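Local coordinates for Lmaj004144AAA protein (Leishmania major, PDB 1Y63) that probably catalyses reversible phosphate transfer between ATP and AMP and hydrolyses ATP, and is thought to help mature the small ribosomal subunit, at residues K23-A27 / V87-H91; M29-L34 / V168-R172. One frame throughout, in Å; residues are numbered along the deposited sequence. Where two conformers were deposited one is given.

Overall arrangement
Helix 23-33 takes part in both interactions. Its first turn, in interaction 1, binds ADP and manganese and lies against the end of strand 85-89, about 4 Å from the centre of the molecule; its last turn and a half, in interaction 2, packs on helix 161-178 nearer the surface. The two contacts are about 12 Å apart, centre to centre, and apolar side chains join them: Met-26 CG lies 3.9 Å from Val-168 CG2, and Val-87 CG2 is 4.1 Å from Ile-30 CD1. Interaction 2 is the more remote from the nucleotide. Helix 23-33 is thus wedged between the sheet and helix 161-178, with Met-26 and Ile-30 bridging the two contacts.

Interaction 1 (K23-A27 / V87-H91); sequences KTSMA and VVDYH. With MN (manganese (II) ion), chain B; ADP (adenosine-5'-diphosphate), chain Q.
Lys-23 reaches past Asp-89 and the residues after it on its way to the β-phosphate of ADP. Its CB lies 3.4 Å from Asp-89 OD1, while CG runs beside ADP O2B. CD then rests against the carbonyl of Tyr-90, 3.6 Å from its O, and CE packs near the backbone N of His-91. Bends at chi3 and chi4 (-65° and -64°) curl the chain back, and NZ donates a 2.8 Å hydrogen bond to ADP O2B. The backbone N of Lys-23 bonds the same oxygen, and NZ is also tied to the carbonyl O of Gly-17. Thr-24 N bonds ADP O3B and Ser-25 N bonds O1A; the Gly-20 and Gly-22 amides also hold ADP.

Next along the helix, Thr-24 OG1 binds the manganese at 2.1 Å and donates a 2.7 Å bond to Asp-89 OD2, which accepts it through its syn lone pair. Asp-89 OD1 takes a hydrogen from a metal-bound water, 2.6 Å away. His-39 adds a further bond to OD2. ADP O3B and four waters complete six-fold coordination. One turn on, Ala-27 CB touches Val-87 CG2, closing helix against strand.

Amides and lysine round the phosphates, with threonine on the metal, make this the Walker A site of a P-loop NTPase; strand-end Asp-89 adds the second-shell carboxylate that positions Thr-24 and a metal-bound water.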
ATOM      1  N   LYS A  23      -4.769  -4.549   1.650  1.00 17.16           N
ATOM      2  CA  LYS A  23      -3.336  -4.159   1.662  1.00 16.40           C
ATOM      3  C   LYS A  23      -2.561  -4.774   2.801  1.00 16.75           C
ATOM      4  O   LYS A  23      -1.511  -5.386   2.607  1.00 16.94           O
ATOM      5  CB  LYS A  23      -3.189  -2.639   1.697  1.00 17.89           C
ATOM      6  CG  LYS A  23      -3.845  -1.878   0.578  1.00 18.96           C
ATOM      7  CD  LYS A  23      -3.679  -0.390   0.772  1.00 17.93           C
ATOM      8  CE  LYS A  23      -4.381   0.151   1.983  1.00 17.31           C
ATOM      9  NZ  LYS A  23      -5.872  -0.004   1.859  1.00 16.88           N
ATOM     10  N   THR A  24      -3.087  -4.622   4.014  1.00 17.08           N
ATOM     11  CA  THR A  24      -2.397  -5.119   5.193  1.00 16.85           C
ATOM     12  C   THR A  24      -2.322  -6.634   5.177  1.00 16.14           C
ATOM     13  O   THR A  24      -1.253  -7.221   5.491  1.00 17.71           O
ATOM     14  CB  THR A  24      -3.070  -4.579   6.471  1.00 18.55           C
ATOM     15  OG1 THR A  24      -3.014  -3.145   6.460  1.00 19.22           O
ATOM     16  CG2 THR A  24      -2.348  -5.132   7.726  1.00 21.69           C
ATOM     17  N   SER A  25      -3.414  -7.274   4.778  1.00 16.58           N
ATOM     18  CA  SER A  25      -3.444  -8.729   4.660  1.00 16.70           C
ATOM     19  C   SER A  25      -2.392  -9.236   3.672  1.00 18.09           C
ATOM     20  O   SER A  25      -1.686 -10.207   3.936  1.00 17.97           O
ATOM     21  CB  SER A  25      -4.824  -9.221   4.278  1.00 18.97           C
ATOM     22  OG  SER A  25      -5.763  -8.859   5.278  1.00 19.36           O
ATOM     23  N   MET A  26      -2.326  -8.589   2.514  1.00 18.84           N
ATOM     24  CA  MET A  26      -1.336  -8.988   1.501  1.00 17.57           C
ATOM     25  C   MET A  26       0.078  -8.703   1.959  1.00 15.57           C
ATOM     26  O   MET A  26       0.964  -9.528   1.788  1.00 16.40           O
ATOM     27  CB  MET A  26      -1.587  -8.336   0.159  1.00 19.40           C
ATOM     28  CG  MET A  26      -0.640  -8.860  -0.909  1.00 21.51           C
ATOM     29  SD  MET A  26      -0.992  -8.191  -2.541  1.00 21.06           S
ATOM     30  CE  MET A  26      -2.495  -9.087  -2.915  1.00 19.91           C
ATOM     31  N   ALA A  27       0.300  -7.551   2.585  1.00 16.63           N
ATOM     32  CA  ALA A  27       1.640  -7.216   3.060  1.00 14.63           C
ATOM     33  C   ALA A  27       2.094  -8.219   4.140  1.00 15.95           C
ATOM     34  O   ALA A  27       3.281  -8.585   4.198  1.00 17.94           O
ATOM     35  CB  ALA A  27       1.673  -5.818   3.597  1.00 18.44           C
ATOM     36  N   VAL A  87       8.137  -4.059   2.618  1.00 18.35           N
ATOM     37  CA  VAL A  87       6.813  -4.007   1.988  1.00 20.95           C
ATOM     38  C   VAL A  87       6.011  -2.937   2.709  1.00 19.67           C
ATOM     39  O   VAL A  87       5.699  -3.051   3.905  1.00 21.08           O
ATOM     40  CB  VAL A  87       6.097  -5.395   1.919  1.00 18.91           C
ATOM     41  CG1 VAL A  87       5.978  -6.085   3.293  1.00 20.71           C
ATOM     42  CG2 VAL A  87       4.730  -5.258   1.244  1.00 20.40           C
ATOM     43  N   VAL A  88       5.753  -1.865   1.997  1.00 17.73           N
ATOM     44  CA  VAL A  88       5.081  -0.706   2.567  1.00 18.76           C
ATOM     45  C   VAL A  88       3.603  -0.806   2.194  1.00 20.83           C
ATOM     46  O   VAL A  88       3.260  -1.212   1.072  1.00 21.32           O
ATOM     47  CB  VAL A  88       5.660   0.590   2.005  1.00 20.82           C
ATOM     48  CG1 VAL A  88       4.909   1.793   2.532  1.00 22.35           C
ATOM     49  CG2 VAL A  88       7.123   0.698   2.396  1.00 23.60           C
ATOM     50  N   ASP A  89       2.754  -0.429   3.142  1.00 18.04           N
ATOM     51  CA  ASP A  89       1.315  -0.644   3.065  1.00 18.73           C
ATOM     52  C   ASP A  89       0.635   0.689   3.343  1.00 18.97           C
ATOM     53  O   ASP A  89       0.749   1.195   4.451  1.00 18.33           O
ATOM     54  CB  ASP A  89       1.030  -1.719   4.132  1.00 19.92           C
ATOM     55  CG  ASP A  89      -0.358  -1.752   4.629  1.00 19.20           C
ATOM     56  OD1 ASP A  89      -1.261  -1.160   4.047  1.00 22.17           O
ATOM     57  OD2 ASP A  89      -0.544  -2.500   5.626  1.00 21.88           O
ATOM     58  N   TYR A  90      -0.006   1.291   2.332  1.00 17.49           N
ATOM     59  CA  TYR A  90      -0.693   2.603   2.521  1.00 18.61           C
ATOM     60  C   TYR A  90      -1.720   2.852   1.450  1.00 18.79           C
ATOM     61  O   TYR A  90      -1.508   2.457   0.309  1.00 20.06           O
ATOM     62  CB  TYR A  90       0.317   3.777   2.535  1.00 18.62           C
ATOM     63  CG  TYR A  90      -0.185   5.067   3.178  1.00 18.30           C
ATOM     64  CD1 TYR A  90      -0.882   5.054   4.381  1.00 20.34           C
ATOM     65  CD2 TYR A  90       0.141   6.311   2.631  1.00 19.43           C
ATOM     66  CE1 TYR A  90      -1.293   6.245   4.988  1.00 19.50           C
ATOM     67  CE2 TYR A  90      -0.243   7.496   3.248  1.00 21.19           C
ATOM     68  CZ  TYR A  90      -0.952   7.450   4.416  1.00 22.38           C
ATOM     69  OH  TYR A  90      -1.348   8.636   5.018  1.00 25.83           O
ATOM     70  N   HIS A  91      -2.787   3.569   1.810  1.00 18.99           N
ATOM     71  CA  HIS A  91      -3.883   3.850   0.887  1.00 20.99           C
ATOM     72  C   HIS A  91      -3.497   4.914  -0.140  1.00 25.86           C
ATOM     73  O   HIS A  91      -4.144   5.025  -1.167  1.00 30.62           O
ATOM     74  CB  HIS A  91      -5.155   4.241   1.647  1.00 21.52           C
ATOM     75  CG  HIS A  91      -5.037   5.518   2.419  1.00 24.07           C
ATOM     76  ND1 HIS A  91      -4.911   5.562   3.787  1.00 33.93           N
ATOM     77  CD2 HIS A  91      -5.038   6.805   2.004  1.00 31.77           C
ATOM     78  CE1 HIS A  91      -4.831   6.822   4.186  1.00 26.56           C
ATOM     79  NE2 HIS A  91      -4.892   7.596   3.121  1.00 36.56           N
TER
HETATM   80 MN    MN B 302      -4.702  -1.845   6.447  1.00 12.94          MN
HETATM   81  PB  ADP Q 301      -6.780  -2.802   4.028  1.00 13.55           P
HETATM   82  O1B ADP Q 301      -7.752  -1.792   4.608  1.00 13.55           O
HETATM   83  O2B ADP Q 301      -6.604  -2.571   2.542  1.00 12.35           O
HETATM   84  O3B ADP Q 301      -5.468  -2.921   4.797  1.00 12.14           O
HETATM   85  PA  ADP Q 301      -7.239  -5.467   5.088  1.00 13.99           P
HETATM   86  O1A ADP Q 301      -5.973  -6.221   4.740  1.00 13.62           O
HETATM   87  O2A ADP Q 301      -7.334  -4.933   6.516  1.00 14.81           O
HETATM   88  O3A ADP Q 301      -7.502  -4.274   4.072  1.00 11.85           O
HETATM   89  O5' ADP Q 301      -8.516  -6.389   4.786  0.50 13.90           O
HETATM   90  C5' ADP Q 301      -9.662  -6.276   5.619  0.50 13.24           C
HETATM   91  C4' ADP Q 301     -10.250  -7.664   5.699  0.50 10.71           C
HETATM   92  O4' ADP Q 301     -10.576  -8.119   4.389  0.50 15.75           O
HETATM   93  C3' ADP Q 301      -9.295  -8.711   6.245  0.50 12.86           C
HETATM   94  O3' ADP Q 301      -9.225  -8.729   7.668  0.50 14.69           O
HETATM   95  C2' ADP Q 301      -9.883  -9.972   5.675  0.50 16.61           C
HETATM   96  O2' ADP Q 301     -11.061 -10.337   6.386  0.50 18.42           O
HETATM   97  C1' ADP Q 301     -10.353  -9.525   4.317  0.50 15.72           C
HETATM   98  N9  ADP Q 301      -9.448  -9.752   3.177  1.00 16.44           N
HETATM   99  C8  ADP Q 301      -8.361  -9.024   2.759  1.00 17.22           C
HETATM  100  N7  ADP Q 301      -7.849  -9.530   1.616  1.00 16.98           N
HETATM  101  C5  ADP Q 301      -8.646 -10.602   1.278  1.00 14.15           C
HETATM  102  C6  ADP Q 301      -8.646 -11.555   0.180  1.00 20.07           C
HETATM  103  N6  ADP Q 301      -7.726 -11.469  -0.800  1.00 18.05           N
HETATM  104  N1  ADP Q 301      -9.619 -12.491   0.196  1.00 16.09           N
HETATM  105  C2  ADP Q 301     -10.544 -12.538   1.191  1.00 18.29           C
HETATM  106  N3  ADP Q 301     -10.629 -11.705   2.244  1.00 16.17           N
HETATM  107  C4  ADP Q 301      -9.683 -10.727   2.312  1.00 15.76           C
HETATM  108  O   HOH W   1      -3.521  -0.552   5.212  1.00 15.48           O
HETATM  109  O   HOH W   2      -3.980  -0.751   8.228  1.00 17.53           O
HETATM  110  O   HOH W   3      -6.448  -0.440   6.373  1.00 17.30           O
HETATM  111  O   HOH W   4      -5.768  -3.192   7.831  1.00 16.23           O

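Interaction 2 (M29-L34 / V168-R172); sequences MIAAEL and VEEIR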
ATOM      1  N   MET A  29       1.059 -11.347   4.354  1.00 18.03           N
ATOM      2  CA  MET A  29       1.397 -12.562   3.605  1.00 18.12           C
ATOM      3  C   MET A  29       2.787 -12.522   2.995  1.00 18.96           C
ATOM      4  O   MET A  29       3.540 -13.489   3.081  1.00 18.44           O
ATOM      5  CB  MET A  29       0.362 -12.841   2.532  1.00 19.71           C
ATOM      6  CG  MET A  29       0.624 -14.131   1.810  1.00 19.12           C
ATOM      7  SD  MET A  29      -0.501 -14.625   0.482  0.60 24.57           S
ATOM      8  CE  MET A  29      -1.754 -15.507   1.394  0.60 25.43           C
ATOM      9  N   ILE A  30       3.139 -11.391   2.406  1.00 17.07           N
ATOM     10  CA  ILE A  30       4.475 -11.205   1.871  1.00 18.31           C
ATOM     11  C   ILE A  30       5.532 -11.320   2.973  1.00 19.93           C
ATOM     12  O   ILE A  30       6.541 -12.018   2.827  1.00 18.73           O
ATOM     13  CB  ILE A  30       4.555  -9.851   1.122  1.00 18.27           C
ATOM     14  CG1 ILE A  30       3.733  -9.910  -0.172  1.00 19.19           C
ATOM     15  CG2 ILE A  30       5.995  -9.444   0.848  1.00 19.43           C
ATOM     16  CD1 ILE A  30       3.419  -8.559  -0.763  1.00 20.18           C
ATOM     17  N   ALA A  31       5.314 -10.631   4.090  1.00 17.93           N
ATOM     18  CA  ALA A  31       6.275 -10.661   5.175  1.00 21.65           C
ATOM     19  C   ALA A  31       6.430 -12.067   5.742  1.00 19.83           C
ATOM     20  O   ALA A  31       7.542 -12.446   6.185  1.00 23.22           O
ATOM     21  CB  ALA A  31       5.876  -9.701   6.257  1.00 21.61           C
ATOM     22  N   ALA A  32       5.348 -12.840   5.732  1.00 20.20           N
ATOM     23  CA  ALA A  32       5.381 -14.237   6.211  1.00 19.56           C
ATOM     24  C   ALA A  32       6.004 -15.237   5.255  1.00 23.52           C
ATOM     25  O   ALA A  32       6.643 -16.205   5.693  1.00 25.18           O
ATOM     26  CB  ALA A  32       3.979 -14.707   6.566  1.00 20.24           C
ATOM     27  N   GLU A  33       5.770 -15.051   3.966  1.00 19.41           N
ATOM     28  CA  GLU A  33       6.088 -16.039   2.937  1.00 20.92           C
ATOM     29  C   GLU A  33       7.338 -15.766   2.155  1.00 23.49           C
ATOM     30  O   GLU A  33       7.999 -16.703   1.741  1.00 25.36           O
ATOM     31  CB  GLU A  33       4.982 -16.104   1.904  1.00 25.76           C
ATOM     32  CG  GLU A  33       3.738 -16.739   2.360  1.00 34.00           C
ATOM     33  CD  GLU A  33       2.915 -17.243   1.181  1.00 41.66           C
ATOM     34  OE1 GLU A  33       2.906 -16.577   0.123  1.00 46.10           O
ATOM     35  OE2 GLU A  33       2.285 -18.305   1.317  1.00 48.87           O
ATOM     36  N   LEU A  34       7.627 -14.504   1.882  1.00 22.49           N
ATOM     37  CA  LEU A  34       8.804 -14.139   1.077  1.00 21.61           C
ATOM     38  C   LEU A  34      10.009 -13.909   1.986  1.00 25.29           C
ATOM     39  O   LEU A  34       9.861 -13.731   3.197  1.00 33.00           O
ATOM     40  CB  LEU A  34       8.503 -12.928   0.176  1.00 21.35           C
ATOM     41  CG  LEU A  34       7.318 -13.031  -0.799  1.00 25.64           C
ATOM     42  CD1 LEU A  34       7.454 -11.932  -1.858  1.00 27.63           C
ATOM     43  CD2 LEU A  34       7.145 -14.360  -1.471  1.00 31.42           C
ATOM     44  N   VAL A 168       0.655 -12.846  -4.732  1.00 17.96           N
ATOM     45  CA  VAL A 168       1.920 -12.976  -4.025  1.00 17.41           C
ATOM     46  C   VAL A 168       2.924 -13.817  -4.811  1.00 17.63           C
ATOM     47  O   VAL A 168       4.095 -13.501  -4.814  1.00 18.31           O
ATOM     48  CB  VAL A 168       1.714 -13.415  -2.563  1.00 18.30           C
ATOM     49  CG1 VAL A 168       3.035 -13.754  -1.913  1.00 19.83           C
ATOM     50  CG2 VAL A 168       0.998 -12.301  -1.790  1.00 19.12           C
ATOM     51  N   GLU A 169       2.464 -14.836  -5.538  1.00 17.13           N
ATOM     52  CA  GLU A 169       3.316 -15.651  -6.378  1.00 19.48           C
ATOM     53  C   GLU A 169       3.885 -14.809  -7.535  1.00 20.04           C
ATOM     54  O   GLU A 169       5.077 -14.878  -7.846  1.00 21.90           O
ATOM     55  CB  GLU A 169       2.539 -16.857  -6.915  1.00 20.57           C
ATOM     56  CG  GLU A 169       2.079 -17.866  -5.884  0.50 21.52           C
ATOM     57  CD  GLU A 169       2.128 -19.302  -6.399  0.10 22.11           C
ATOM     58  OE1 GLU A 169       1.785 -19.536  -7.578  0.10 20.80           O
ATOM     59  OE2 GLU A 169       2.503 -20.202  -5.618  0.10 23.54           O
ATOM     60  N   GLU A 170       3.041 -13.992  -8.151  1.00 20.15           N
ATOM     61  CA  GLU A 170       3.508 -13.084  -9.201  1.00 18.71           C
ATOM     62  C   GLU A 170       4.547 -12.116  -8.631  1.00 17.97           C
ATOM     63  O   GLU A 170       5.559 -11.839  -9.261  1.00 20.28           O
ATOM     64  CB  GLU A 170       2.338 -12.321  -9.844  1.00 19.02           C
ATOM     65  CG  GLU A 170       2.755 -11.363 -10.958  1.00 24.75           C
ATOM     66  CD  GLU A 170       3.078 -12.063 -12.266  1.00 31.97           C
ATOM     67  OE1 GLU A 170       2.650 -13.217 -12.440  1.00 34.86           O
ATOM     68  OE2 GLU A 170       3.744 -11.443 -13.119  1.00 37.94           O
ATOM     69  N   ILE A 171       4.308 -11.585  -7.439  1.00 19.27           N
ATOM     70  CA  ILE A 171       5.277 -10.695  -6.789  1.00 16.83           C
ATOM     71  C   ILE A 171       6.606 -11.419  -6.554  1.00 20.51           C
ATOM     72  O   ILE A 171       7.674 -10.881  -6.849  1.00 20.46           O
ATOM     73  CB  ILE A 171       4.692 -10.141  -5.461  1.00 18.07           C
ATOM     74  CG1 ILE A 171       3.551  -9.168  -5.770  1.00 18.77           C
ATOM     75  CG2 ILE A 171       5.762  -9.458  -4.633  1.00 19.04           C
ATOM     76  CD1 ILE A 171       2.714  -8.753  -4.562  1.00 19.40           C
ATOM     77  N   ARG A 172       6.532 -12.639  -6.026  1.00 21.23           N
ATOM     78  CA  ARG A 172       7.718 -13.451  -5.779  1.00 21.09           C
ATOM     79  C   ARG A 172       8.537 -13.615  -7.055  1.00 20.41           C
ATOM     80  O   ARG A 172       9.764 -13.481  -7.046  1.00 21.21           O
ATOM     81  CB  ARG A 172       7.326 -14.836  -5.225  1.00 20.30           C
ATOM     82  CG  ARG A 172       8.520 -15.678  -4.796  1.00 23.89           C
ATOM     83  CD  ARG A 172       8.176 -17.145  -4.606  1.00 29.26           C
ATOM     84  NE  ARG A 172       7.190 -17.413  -3.555  0.50 30.38           N
ATOM     85  CZ  ARG A 172       7.457 -17.578  -2.255  0.50 34.41           C
ATOM     86  NH1 ARG A 172       8.693 -17.464  -1.775  0.50 33.84           N
ATOM     87  NH2 ARG A 172       6.462 -17.840  -1.414  0.50 34.44           N
TER
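Val-168 points its two methyls between the side chains of helix 23-33, and Ile-30, Glu-33 and Leu-34 meet it from the other side. CG2 reaches Ile-30 CG1 at 4.0 Å, the two branches crossing at a slant. In the conformer given, one of two deposited, the thioether SD of Met-29 also lies near CG2. CG1 turns to the other pair, touching Glu-33 OE1 and, more loosely, Leu-34 CD2.

Deeper in, Ile-171 crosses both Ile-30 and Leu-34 at roughly a right angle. Its CD1 meets Ile-30 CD1 at 3.9 Å, methyl to methyl, and its CG2 meets Leu-34 CD1. Ile-15 of strand 12-16 touches Ile-30, and Ile-13, Met-103 and Val-105 around Ile-171 carry this layer on to the sheet.

Toward the surface Arg-172 folds over the end of the first helix. A bend at chi3 (-62°) lays one face of its guanidinium against Leu-34, whose CD2 sits over the centre of that face, 3.3 Å from CZ. The carbonyl O of Glu-33 lies at the edge of the group, 3.7 Å from NH1. The Glu-33 carboxylate is turned 48° from the guanidinium plane, and OE1 stays 4.1 Å from NH2, too far for a salt bridge.

The short helix segments cross at -58° with their axes 11.0 Å apart, a distance spanned by Val-168, Leu-34, Ile-30 and Ile-171. No hydrogen bond links the segments, so the contact rests on apolar packing, to which the arginine contributes a flat face and, together with Glu-33, probably a modest electrostatic attraction at the exposed margin.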